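Local structure of CytC3 (Streptomyces, 3GJA) at residues C100-F106 against M254-Y260; R40-I44 against L76-H80; R45-L49 against R70-I74. The protein is a nonheme iron halogenase of the phytanoyl-CoA dioxygenase family that probably uses 2-oxoglutarate and oxygen to place chlorine on an unactivated carbon. All coordinates share one frame. Residue numbers count along the deposited sequence, not the author numbering.

Contact 1 of 3, residues C100-F106 against M254-Y260; sequences CWRSEFF and MGFAARY. With ACT (acetate ion), chain C.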
loop_
_atom_site.group_PDB
_atom_site.type_symbol
_atom_site.label_atom_id
_atom_site.label_comp_id
_atom_site.label_asym_id
_atom_site.label_seq_id
_atom_site.Cartn_x
_atom_site.Cartn_y
_atom_site.Cartn_z
ATOM N N CYS A 100 1.869 -5.233 7.523
ATOM C CA CYS A 100 1.741 -4.896 6.108
ATOM C C CYS A 100 0.907 -6.052 5.586
ATOM O O CYS A 100 1.401 -7.170 5.454
ATOM C CB CYS A 100 3.090 -4.883 5.387
ATOM S SG CYS A 100 2.913 -4.637 3.578
ATOM N N TRP A 101 -0.365 -5.795 5.296
ATOM C CA TRP A 101 -1.235 -6.869 4.846
ATOM C C TRP A 101 -1.395 -6.977 3.333
ATOM O O TRP A 101 -2.026 -7.910 2.836
ATOM C CB TRP A 101 -2.606 -6.718 5.493
ATOM C CG TRP A 101 -3.355 -5.553 4.970
ATOM C CD1 TRP A 101 -3.175 -4.243 5.303
ATOM C CD2 TRP A 101 -4.379 -5.582 3.975
ATOM N NE1 TRP A 101 -4.029 -3.452 4.576
ATOM C CE2 TRP A 101 -4.778 -4.250 3.750
ATOM C CE3 TRP A 101 -4.999 -6.607 3.249
ATOM C CZ2 TRP A 101 -5.773 -3.914 2.827
ATOM C CZ3 TRP A 101 -5.990 -6.271 2.330
ATOM C CH2 TRP A 101 -6.365 -4.935 2.130
ATOM N N ARG A 102 -0.837 -6.023 2.602
ATOM C CA ARG A 102 -0.927 -6.058 1.149
ATOM C C ARG A 102 -0.045 -5.044 0.422
ATOM O O ARG A 102 0.331 -4.005 0.974
ATOM C CB ARG A 102 -2.372 -5.851 0.706
ATOM C CG ARG A 102 -2.521 -5.658 -0.803
ATOM C CD ARG A 102 -3.962 -5.451 -1.210
ATOM N NE ARG A 102 -4.757 -6.662 -1.059
ATOM C CZ ARG A 102 -6.046 -6.737 -1.371
ATOM N NH1 ARG A 102 -6.666 -5.667 -1.843
ATOM N NH2 ARG A 102 -6.711 -7.874 -1.219
ATOM N N SER A 103 0.285 -5.388 -0.819
ATOM C CA SER A 103 1.059 -4.542 -1.706
ATOM C C SER A 103 0.543 -4.851 -3.113
ATOM O O SER A 103 0.046 -5.954 -3.380
ATOM C CB SER A 103 2.557 -4.832 -1.597
ATOM O OG SER A 103 2.928 -5.957 -2.358
ATOM N N GLU A 104 0.638 -3.867 -4.003
ATOM C CA GLU A 104 0.167 -4.029 -5.372
ATOM C C GLU A 104 0.766 -2.938 -6.239
ATOM O O GLU A 104 1.280 -1.943 -5.726
ATOM C CB GLU A 104 -1.350 -3.922 -5.416
ATOM C CG GLU A 104 -1.858 -2.585 -4.907
ATOM C CD GLU A 104 -3.340 -2.613 -4.587
ATOM O OE1 GLU A 104 -4.161 -2.619 -5.534
ATOM O OE2 GLU A 104 -3.676 -2.645 -3.383
ATOM N N PHE A 105 0.694 -3.124 -7.552
ATOM C CA PHE A 105 1.231 -2.147 -8.478
ATOM C C PHE A 105 0.132 -1.327 -9.130
ATOM O O PHE A 105 -0.987 -1.797 -9.326
ATOM C CB PHE A 105 2.078 -2.831 -9.554
ATOM C CG PHE A 105 3.364 -3.411 -9.027
ATOM C CD1 PHE A 105 3.361 -4.600 -8.298
ATOM C CD2 PHE A 105 4.576 -2.753 -9.238
ATOM C CE1 PHE A 105 4.550 -5.130 -7.782
ATOM C CE2 PHE A 105 5.774 -3.270 -8.728
ATOM C CZ PHE A 105 5.758 -4.466 -7.995
ATOM N N PHE A 106 0.468 -0.085 -9.449
ATOM C CA PHE A 106 -0.467 0.818 -10.090
ATOM C C PHE A 106 0.178 1.417 -11.326
ATOM O O PHE A 106 0.814 2.466 -11.270
ATOM C CB PHE A 106 -0.872 1.917 -9.121
ATOM C CG PHE A 106 -1.821 1.459 -8.056
ATOM C CD1 PHE A 106 -3.144 1.180 -8.366
ATOM C CD2 PHE A 106 -1.398 1.328 -6.741
ATOM C CE1 PHE A 106 -4.041 0.778 -7.377
ATOM C CE2 PHE A 106 -2.281 0.927 -5.744
ATOM C CZ PHE A 106 -3.607 0.654 -6.063
ATOM N N MET A 254 4.738 4.022 -12.960
ATOM C CA MET A 254 4.581 2.841 -12.128
ATOM C C MET A 254 4.641 3.180 -10.652
ATOM O O MET A 254 5.638 3.709 -10.159
ATOM C CB MET A 254 5.656 1.802 -12.449
ATOM C CG MET A 254 5.462 0.469 -11.721
ATOM S SD MET A 254 3.881 -0.328 -12.132
ATOM C CE MET A 254 4.225 -0.874 -13.796
ATOM N N GLY A 255 3.557 2.879 -9.953
ATOM C CA GLY A 255 3.508 3.124 -8.527
ATOM C C GLY A 255 3.424 1.794 -7.798
ATOM O O GLY A 255 2.770 0.860 -8.266
ATOM N N PHE A 256 4.107 1.690 -6.666
ATOM C CA PHE A 256 4.074 0.467 -5.878
ATOM C C PHE A 256 3.474 0.842 -4.531
ATOM O O PHE A 256 4.042 1.645 -3.798
ATOM C CB PHE A 256 5.483 -0.102 -5.684
ATOM C CG PHE A 256 5.525 -1.296 -4.764
ATOM C CD1 PHE A 256 4.851 -2.469 -5.098
ATOM C CD2 PHE A 256 6.179 -1.221 -3.539
ATOM C CE1 PHE A 256 4.821 -3.559 -4.217
ATOM C CE2 PHE A 256 6.160 -2.300 -2.647
ATOM C CZ PHE A 256 5.475 -3.474 -2.991
ATOM N N ALA A 257 2.317 0.270 -4.212
ATOM C CA ALA A 257 1.654 0.590 -2.956
ATOM C C ALA A 257 1.722 -0.537 -1.942
ATOM O O ALA A 257 1.493 -1.703 -2.272
ATOM C CB ALA A 257 0.184 0.969 -3.216
ATOM N N ALA A 258 2.047 -0.168 -0.707
ATOM C CA ALA A 258 2.127 -1.107 0.407
ATOM C C ALA A 258 1.107 -0.590 1.413
ATOM O O ALA A 258 1.106 0.599 1.746
ATOM C CB ALA A 258 3.520 -1.094 1.008
ATOM N N ARG A 259 0.238 -1.473 1.895
ATOM C CA ARG A 259 -0.811 -1.057 2.820
ATOM C C ARG A 259 -0.603 -1.603 4.236
ATOM O O ARG A 259 -0.335 -2.793 4.436
ATOM C CB ARG A 259 -2.164 -1.468 2.222
ATOM C CG ARG A 259 -2.094 -1.476 0.692
ATOM C CD ARG A 259 -3.440 -1.470 -0.026
ATOM N NE ARG A 259 -4.083 -0.169 0.075
ATOM C CZ ARG A 259 -4.644 0.480 -0.940
ATOM N NH1 ARG A 259 -4.646 -0.042 -2.158
ATOM N NH2 ARG A 259 -5.215 1.655 -0.726
ATOM N N TYR A 260 -0.719 -0.712 5.215
ATOM C CA TYR A 260 -0.493 -1.071 6.606
ATOM C C TYR A 260 -1.685 -0.917 7.530
ATOM O O TYR A 260 -2.575 -0.097 7.307
ATOM C CB TYR A 260 0.670 -0.257 7.172
ATOM C CG TYR A 260 1.943 -0.392 6.374
ATOM C CD1 TYR A 260 2.079 0.230 5.131
ATOM C CD2 TYR A 260 3.003 -1.167 6.847
ATOM C CE1 TYR A 260 3.241 0.084 4.375
ATOM C CE2 TYR A 260 4.168 -1.322 6.100
ATOM C CZ TYR A 260 4.281 -0.697 4.863
ATOM O OH TYR A 260 5.418 -0.876 4.112
HETATM C C ACT C . -9.919 -6.295 -3.754
HETATM O O ACT C . -9.111 -5.443 -3.090
HETATM O OXT ACT C . -10.930 -5.884 -4.284
HETATM C CH3 ACT C . -9.568 -7.758 -3.837
#
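Two neighbouring antiparallel strands can serve two environments at once, one on each face of the sheet, and residues 100-106 paired with 254-260 illustrate this. Cys100 forms a non-hydrogen-bonded pair with Tyr260, and its SG lies 4.6 Å from the centroid of that ring, an oblique sulfur-aromatic contact. The register then slips by one: Trp101 N donates to Arg259 O (3.1 Å), while Arg102 O accepts from Arg259 N (2.7 Å), so two residues stand opposite one in a beta bulge; from the Arg102-Arg259 pair onward the ladder is regular. Trp101 turns its NE1 to Thr146. Arg102 shares a face with Glu104 and Arg259; its NH2 is hydrogen-bonded to Gln131 and its NH1 to an acetate O at 2.8 Å. Ser103 lies on the other face; its CB touches Phe256 CZ (3.5 Å) and its hydroxyl pairs with His71. Glu104 continues the ladder, Glu104 N to Ala257 O and Ala257 N to Glu104 O both measuring 2.9 Å. Its carboxylate forms a salt bridge, Glu104 OE2 to Arg259 NH1 at 3.0 Å. Phe105 packs obliquely on Phe256, centroids 5.0 Å apart, with Met254 SD at its ring edge, 3.8 Å from Phe105 CD2. Phe106 pairs with Gly255 and rests CE2 on Ala257 CB (3.5 Å). Helices 34-49 and 75-82 cover the Cys100, Ser103 and Phe105 face. The opposite face is polar and charged: Glu104 and Arg259 pair there, and Arg102 can hold a small anion, here probably from the crystallisation liquor, which is consistent with, though no proof of, a pocket inside a cupin-type barrel.

Contact 2 of 3, residues R40-I44 against L76-H80; sequences RWNII and LLAEH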
loop_
_atom_site.group_PDB
_atom_site.type_symbol
_atom_site.label_atom_id
_atom_site.label_comp_id
_atom_site.label_asym_id
_atom_site.label_seq_id
_atom_site.Cartn_x
_atom_site.Cartn_y
_atom_site.Cartn_z
ATOM N N ARG A 40 16.618 -0.400 -8.443
ATOM C CA ARG A 40 15.788 -1.474 -7.881
ATOM C C ARG A 40 14.651 -1.867 -8.818
ATOM O O ARG A 40 14.417 -3.048 -9.073
ATOM C CB ARG A 40 15.198 -1.032 -6.536
ATOM C CG ARG A 40 16.203 -0.997 -5.411
ATOM C CD ARG A 40 15.704 -0.231 -4.201
ATOM N NE ARG A 40 16.663 -0.354 -3.107
ATOM C CZ ARG A 40 16.607 -1.291 -2.166
ATOM N NH1 ARG A 40 15.624 -2.185 -2.171
ATOM N NH2 ARG A 40 17.553 -1.354 -1.236
ATOM N N TRP A 41 13.940 -0.866 -9.322
ATOM C CA TRP A 41 12.828 -1.106 -10.226
ATOM C C TRP A 41 13.303 -1.819 -11.483
ATOM O O TRP A 41 12.565 -2.620 -12.060
ATOM C CB TRP A 41 12.158 0.219 -10.595
ATOM C CG TRP A 41 11.097 0.113 -11.645
ATOM C CD1 TRP A 41 10.945 0.929 -12.729
ATOM C CD2 TRP A 41 10.034 -0.849 -11.716
ATOM N NE1 TRP A 41 9.857 0.537 -13.472
ATOM C CE2 TRP A 41 9.279 -0.553 -12.877
ATOM C CE3 TRP A 41 9.645 -1.932 -10.913
ATOM C CZ2 TRP A 41 8.158 -1.302 -13.259
ATOM C CZ3 TRP A 41 8.522 -2.681 -11.293
ATOM C CH2 TRP A 41 7.795 -2.358 -12.459
ATOM N N ASN A 42 14.531 -1.529 -11.912
ATOM C CA ASN A 42 15.063 -2.173 -13.109
ATOM C C ASN A 42 15.133 -3.675 -12.861
ATOM O O ASN A 42 14.870 -4.480 -13.752
ATOM C CB ASN A 42 16.458 -1.631 -13.466
ATOM C CG ASN A 42 16.420 -0.213 -14.026
ATOM O OD1 ASN A 42 15.423 0.212 -14.615
ATOM N ND2 ASN A 42 17.519 0.518 -13.863
ATOM N N ILE A 43 15.484 -4.053 -11.642
ATOM C CA ILE A 43 15.571 -5.466 -11.306
ATOM C C ILE A 43 14.172 -6.040 -11.095
ATOM O O ILE A 43 13.789 -7.016 -11.746
ATOM C CB ILE A 43 16.442 -5.672 -10.037
ATOM C CG1 ILE A 43 17.875 -5.202 -10.326
ATOM C CG2 ILE A 43 16.442 -7.141 -9.628
ATOM C CD1 ILE A 43 18.773 -5.111 -9.119
ATOM N N ILE A 44 13.414 -5.407 -10.204
ATOM C CA ILE A 44 12.053 -5.828 -9.864
ATOM C C ILE A 44 11.164 -6.092 -11.078
ATOM O O ILE A 44 10.431 -7.084 -11.121
ATOM C CB ILE A 44 11.348 -4.755 -8.990
ATOM C CG1 ILE A 44 12.108 -4.573 -7.677
ATOM C CG2 ILE A 44 9.885 -5.145 -8.740
ATOM C CD1 ILE A 44 11.601 -3.409 -6.830
ATOM N N LEU A 76 13.648 -7.696 -3.115
ATOM C CA LEU A 76 13.660 -6.233 -3.143
ATOM C C LEU A 76 12.315 -5.630 -2.705
ATOM O O LEU A 76 12.252 -4.509 -2.198
ATOM C CB LEU A 76 14.030 -5.757 -4.550
ATOM C CG LEU A 76 15.380 -5.062 -4.788
ATOM C CD1 LEU A 76 16.391 -5.406 -3.714
ATOM C CD2 LEU A 76 15.888 -5.458 -6.163
ATOM N N LEU A 77 11.240 -6.381 -2.904
ATOM C CA LEU A 77 9.918 -5.923 -2.506
ATOM C C LEU A 77 9.709 -6.262 -1.035
ATOM O O LEU A 77 9.041 -5.525 -0.307
ATOM C CB LEU A 77 8.844 -6.580 -3.376
ATOM C CG LEU A 77 8.155 -5.724 -4.446
ATOM C CD1 LEU A 77 9.096 -4.653 -4.993
ATOM C CD2 LEU A 77 7.637 -6.634 -5.551
ATOM N N ALA A 78 10.297 -7.374 -0.596
ATOM C CA ALA A 78 10.197 -7.780 0.805
ATOM C C ALA A 78 10.883 -6.697 1.633
ATOM O O ALA A 78 10.387 -6.284 2.683
ATOM C CB ALA A 78 10.886 -9.127 1.026
ATOM N N GLU A 79 12.022 -6.229 1.140
ATOM C CA GLU A 79 12.771 -5.191 1.827
ATOM C C GLU A 79 12.041 -3.851 1.775
ATOM O O GLU A 79 12.024 -3.105 2.755
ATOM C CB GLU A 79 14.152 -5.031 1.196
ATOM C CG GLU A 79 14.981 -3.950 1.857
ATOM C CD GLU A 79 16.235 -3.623 1.087
ATOM O OE1 GLU A 79 16.533 -4.334 0.108
ATOM O OE2 GLU A 79 16.924 -2.654 1.465
ATOM N N HIS A 80 11.439 -3.545 0.627
ATOM C CA HIS A 80 10.724 -2.282 0.468
ATOM C C HIS A 80 9.673 -2.069 1.552
ATOM O O HIS A 80 9.639 -1.016 2.179
ATOM C CB HIS A 80 10.053 -2.206 -0.910
ATOM C CG HIS A 80 9.659 -0.816 -1.311
ATOM N ND1 HIS A 80 10.530 0.052 -1.936
ATOM C CD2 HIS A 80 8.510 -0.123 -1.123
ATOM C CE1 HIS A 80 9.935 1.218 -2.113
ATOM N NE2 HIS A 80 8.708 1.140 -1.628
HETATM O O HOH W 1 13.001 -1.736 -2.943
#
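Arginine at a helix-helix interface has five N-H groups to place, and Arg40 shows how they can be shared out. Its NE reaches back to Glu36 within its own helix. NH2 crosses to Glu79, forming a salt bridge with OE2 at 3.1 Å, while the bonds to OE1 are weak (NH2 to Glu79 OE1 3.4 Å, NH1 to Glu79 OE1 3.3 Å). NH1 also donates to a water 2.8 Å away. That water donates a hydrogen bond to Leu76 O (3.0 Å) and is hydrogen-bonded to His80 ND1 (3.2 Å), so one molecule joins the arginine to two points of the second helix. Leu76 O is doubly used, since it also accepts the helical bond from His80 N at 3.1 Å. The helices themselves, 34-49 and 75-82, pack on the outside of the main antiparallel sheet, as helices do in the double-stranded beta-helix fold of the cupin oxygenases. Their short segments run at 131° with axes 11.2 Å apart, a wide spacing filled by aliphatic branches: Ile44 CD1 meets Leu77 CD1 at 3.3 Å, Ile44 CG1 meets Leu76 CB at 3.9 Å, and Ile43 CG2 meets Leu76 CD2 at 3.9 Å. Leu76 CD1 also lies 3.7 Å from Arg40 NH1. Glu79 is shared in turn, its OE2 forming a second salt bridge with Arg83. On the sheet side of the interface His80 NE2 is hydrogen-bonded to Thr151, and Trp41, whose CA-to-CB bond points away from helix 75-82, has its NE1 bonded to Tyr252.

Contact 3 of 3, residues R45-L49 against R70-I74; sequences RRQLL and RHLDI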
loop_
_atom_site.group_PDB
_atom_site.type_symbol
_atom_site.label_atom_id
_atom_site.label_comp_id
_atom_site.label_asym_id
_atom_site.label_seq_id
_atom_site.Cartn_x
_atom_site.Cartn_y
_atom_site.Cartn_z
ATOM N N ARG A 45 11.229 -5.197 -12.058
ATOM C CA ARG A 45 10.410 -5.316 -13.259
ATOM C C ARG A 45 10.616 -6.674 -13.926
ATOM O O ARG A 45 9.650 -7.326 -14.331
ATOM C CB ARG A 45 10.738 -4.170 -14.223
ATOM C CG ARG A 45 9.648 -3.856 -15.242
ATOM C CD ARG A 45 9.823 -4.657 -16.525
ATOM N NE ARG A 45 11.145 -4.441 -17.115
ATOM C CZ ARG A 45 11.583 -5.070 -18.197
ATOM N NH1 ARG A 45 10.804 -5.949 -18.819
ATOM N NH2 ARG A 45 12.816 -4.852 -18.635
ATOM N N ARG A 46 11.867 -7.113 -14.030
ATOM C CA ARG A 46 12.145 -8.407 -14.639
ATOM C C ARG A 46 11.689 -9.532 -13.724
ATOM O O ARG A 46 11.125 -10.523 -14.181
ATOM C CB ARG A 46 13.639 -8.594 -14.903
ATOM C CG ARG A 46 14.245 -7.660 -15.931
ATOM C CD ARG A 46 15.559 -8.252 -16.436
ATOM N NE ARG A 46 16.341 -8.818 -15.336
ATOM C CZ ARG A 46 17.005 -8.093 -14.442
ATOM N NH1 ARG A 46 16.993 -6.767 -14.520
ATOM N NH2 ARG A 46 17.658 -8.697 -13.454
ATOM N N GLN A 47 11.938 -9.378 -12.427
ATOM C CA GLN A 47 11.567 -10.405 -11.470
ATOM C C GLN A 47 10.066 -10.638 -11.350
ATOM O O GLN A 47 9.637 -11.727 -10.973
ATOM C CB GLN A 47 12.180 -10.089 -10.105
ATOM C CG GLN A 47 13.664 -10.431 -10.046
ATOM C CD GLN A 47 14.348 -9.920 -8.804
ATOM O OE1 GLN A 47 15.475 -10.316 -8.499
ATOM N NE2 GLN A 47 13.681 -9.032 -8.080
ATOM N N LEU A 48 9.263 -9.630 -11.672
ATOM C CA LEU A 48 7.816 -9.811 -11.606
ATOM C C LEU A 48 7.416 -10.885 -12.623
ATOM O O LEU A 48 6.479 -11.639 -12.401
ATOM C CB LEU A 48 7.085 -8.500 -11.922
ATOM C CG LEU A 48 7.163 -7.350 -10.909
ATOM C CD1 LEU A 48 6.478 -6.125 -11.493
ATOM C CD2 LEU A 48 6.500 -7.750 -9.589
ATOM N N LEU A 49 8.148 -10.952 -13.733
ATOM C CA LEU A 49 7.873 -11.912 -14.798
ATOM C C LEU A 49 7.888 -13.358 -14.331
ATOM O O LEU A 49 7.111 -14.181 -14.817
ATOM C CB LEU A 49 8.886 -11.733 -15.936
ATOM C CG LEU A 49 8.574 -10.782 -17.101
ATOM C CD1 LEU A 49 7.366 -9.910 -16.789
ATOM C CD2 LEU A 49 9.801 -9.939 -17.399
ATOM N N ARG A 70 3.628 -9.239 -3.928
ATOM C CA ARG A 70 4.875 -9.815 -4.404
ATOM C C ARG A 70 5.999 -9.589 -3.406
ATOM O O ARG A 70 7.116 -10.068 -3.600
ATOM C CB ARG A 70 5.238 -9.229 -5.754
ATOM C CG ARG A 70 4.255 -9.638 -6.818
ATOM C CD ARG A 70 4.274 -11.146 -7.008
ATOM N NE ARG A 70 4.377 -11.418 -8.427
ATOM C CZ ARG A 70 5.418 -11.994 -9.011
ATOM N NH1 ARG A 70 6.461 -12.391 -8.298
ATOM N NH2 ARG A 70 5.426 -12.115 -10.325
ATOM N N HIS A 71 5.701 -8.858 -2.336
ATOM C CA HIS A 71 6.696 -8.631 -1.303
ATOM C C HIS A 71 6.880 -9.952 -0.548
ATOM O O HIS A 71 7.737 -10.067 0.327
ATOM C CB HIS A 71 6.243 -7.537 -0.333
ATOM C CG HIS A 71 4.937 -7.826 0.336
ATOM N ND1 HIS A 71 3.729 -7.754 -0.325
ATOM C CD2 HIS A 71 4.652 -8.226 1.599
ATOM C CE1 HIS A 71 2.757 -8.100 0.501
ATOM N NE2 HIS A 71 3.290 -8.391 1.675
ATOM N N LEU A 72 6.066 -10.951 -0.892
ATOM C CA LEU A 72 6.164 -12.253 -0.254
ATOM C C LEU A 72 7.030 -13.226 -1.047
ATOM O O LEU A 72 7.234 -14.358 -0.622
ATOM C CB LEU A 72 4.774 -12.854 -0.018
ATOM C CG LEU A 72 3.951 -12.101 1.034
ATOM C CD1 LEU A 72 2.627 -12.801 1.252
ATOM C CD2 LEU A 72 4.729 -12.014 2.332
ATOM N N ASP A 73 7.533 -12.805 -2.204
ATOM C CA ASP A 73 8.411 -13.691 -2.963
ATOM C C ASP A 73 9.598 -12.978 -3.623
ATOM O O ASP A 73 10.592 -13.618 -3.983
ATOM C CB ASP A 73 7.620 -14.522 -3.995
ATOM C CG ASP A 73 7.131 -13.711 -5.177
ATOM O OD1 ASP A 73 6.264 -12.829 -4.990
ATOM O OD2 ASP A 73 7.610 -13.982 -6.304
ATOM N N ILE A 74 9.513 -11.657 -3.762
ATOM C CA ILE A 74 10.608 -10.903 -4.365
ATOM C C ILE A 74 11.346 -10.144 -3.276
ATOM O O ILE A 74 10.776 -9.269 -2.623
ATOM C CB ILE A 74 10.093 -9.918 -5.435
ATOM C CG1 ILE A 74 9.377 -10.701 -6.542
ATOM C CG2 ILE A 74 11.259 -9.103 -6.005
ATOM C CD1 ILE A 74 8.715 -9.836 -7.576
#
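Where a helix meets a loop, a small interface can depend on the rotamers of a few side chains, and residues 45-49 against 70-74 join through just four. Leu48 and Ile74 both adopt the mt conformation. Although the CA-to-CB bond of Leu48 points sideways, this rotamer carries CD2 across to Ile74 CD1 at 3.6 Å. The same methyl, Leu48 CD2, lies over one face of the Arg70 guanidinium, 4.4 Å from Arg70 CZ, so that it meets an aliphatic group and a charged plane together. Arg70 is folded rather than extended: chi1 and chi2 are both m, and chi3, at -131°, falls between the usual wells. The bends bring the guanidinium back beside its own turn, where Arg70 NH1 forms a salt bridge with Asp73 OD2 at 2.8 Å. Asp73 answers with a p rotamer that swings its carboxylate back along the chain. Arg70 NE, for its part, is bonded to Asn67. Gln47, in contrast, stretches out with chi1 m and chi2 t, which sets its NE2 3.2 Å from Ile74 CG2. Beneath these side chains the turn is tightened by Arg70 O, which accepts from both Asp73 N (3.1 Å) and Ile74 N (2.9 Å). His71 does not reach residues 45-49; its ND1 is hydrogen-bonded to Ser103 OG. The arrangement is that of a short 3-10 turn leading into a helix, with Ile74 at the N-cap position of helix 75-82, set against the C-terminal part of an outer helix of a cupin-type barrel.

The three contacts form a layered unit, a sheet with its helical cover. Contact 1 lies about 3 Å from the centre of the chain, and contacts 2 and 3 each about 15 Å out; between contact centres the distances are about 12 Å (1 and 2), 13 Å (1 and 3) and 8 Å (2 and 3). Contacts 2 and 3 share helix 34-49, and contact 3 is nested in the loop that contact 2 closes; both are complete before strand 98-108 begins contact 1. Leu77, His80, Trp41 and Leu48 press onto Phe105, Phe256 and Met254, so helices close together in sequence back two neighbouring strands, 98-108 and 253-262, whose other face probably turns to the barrel interior.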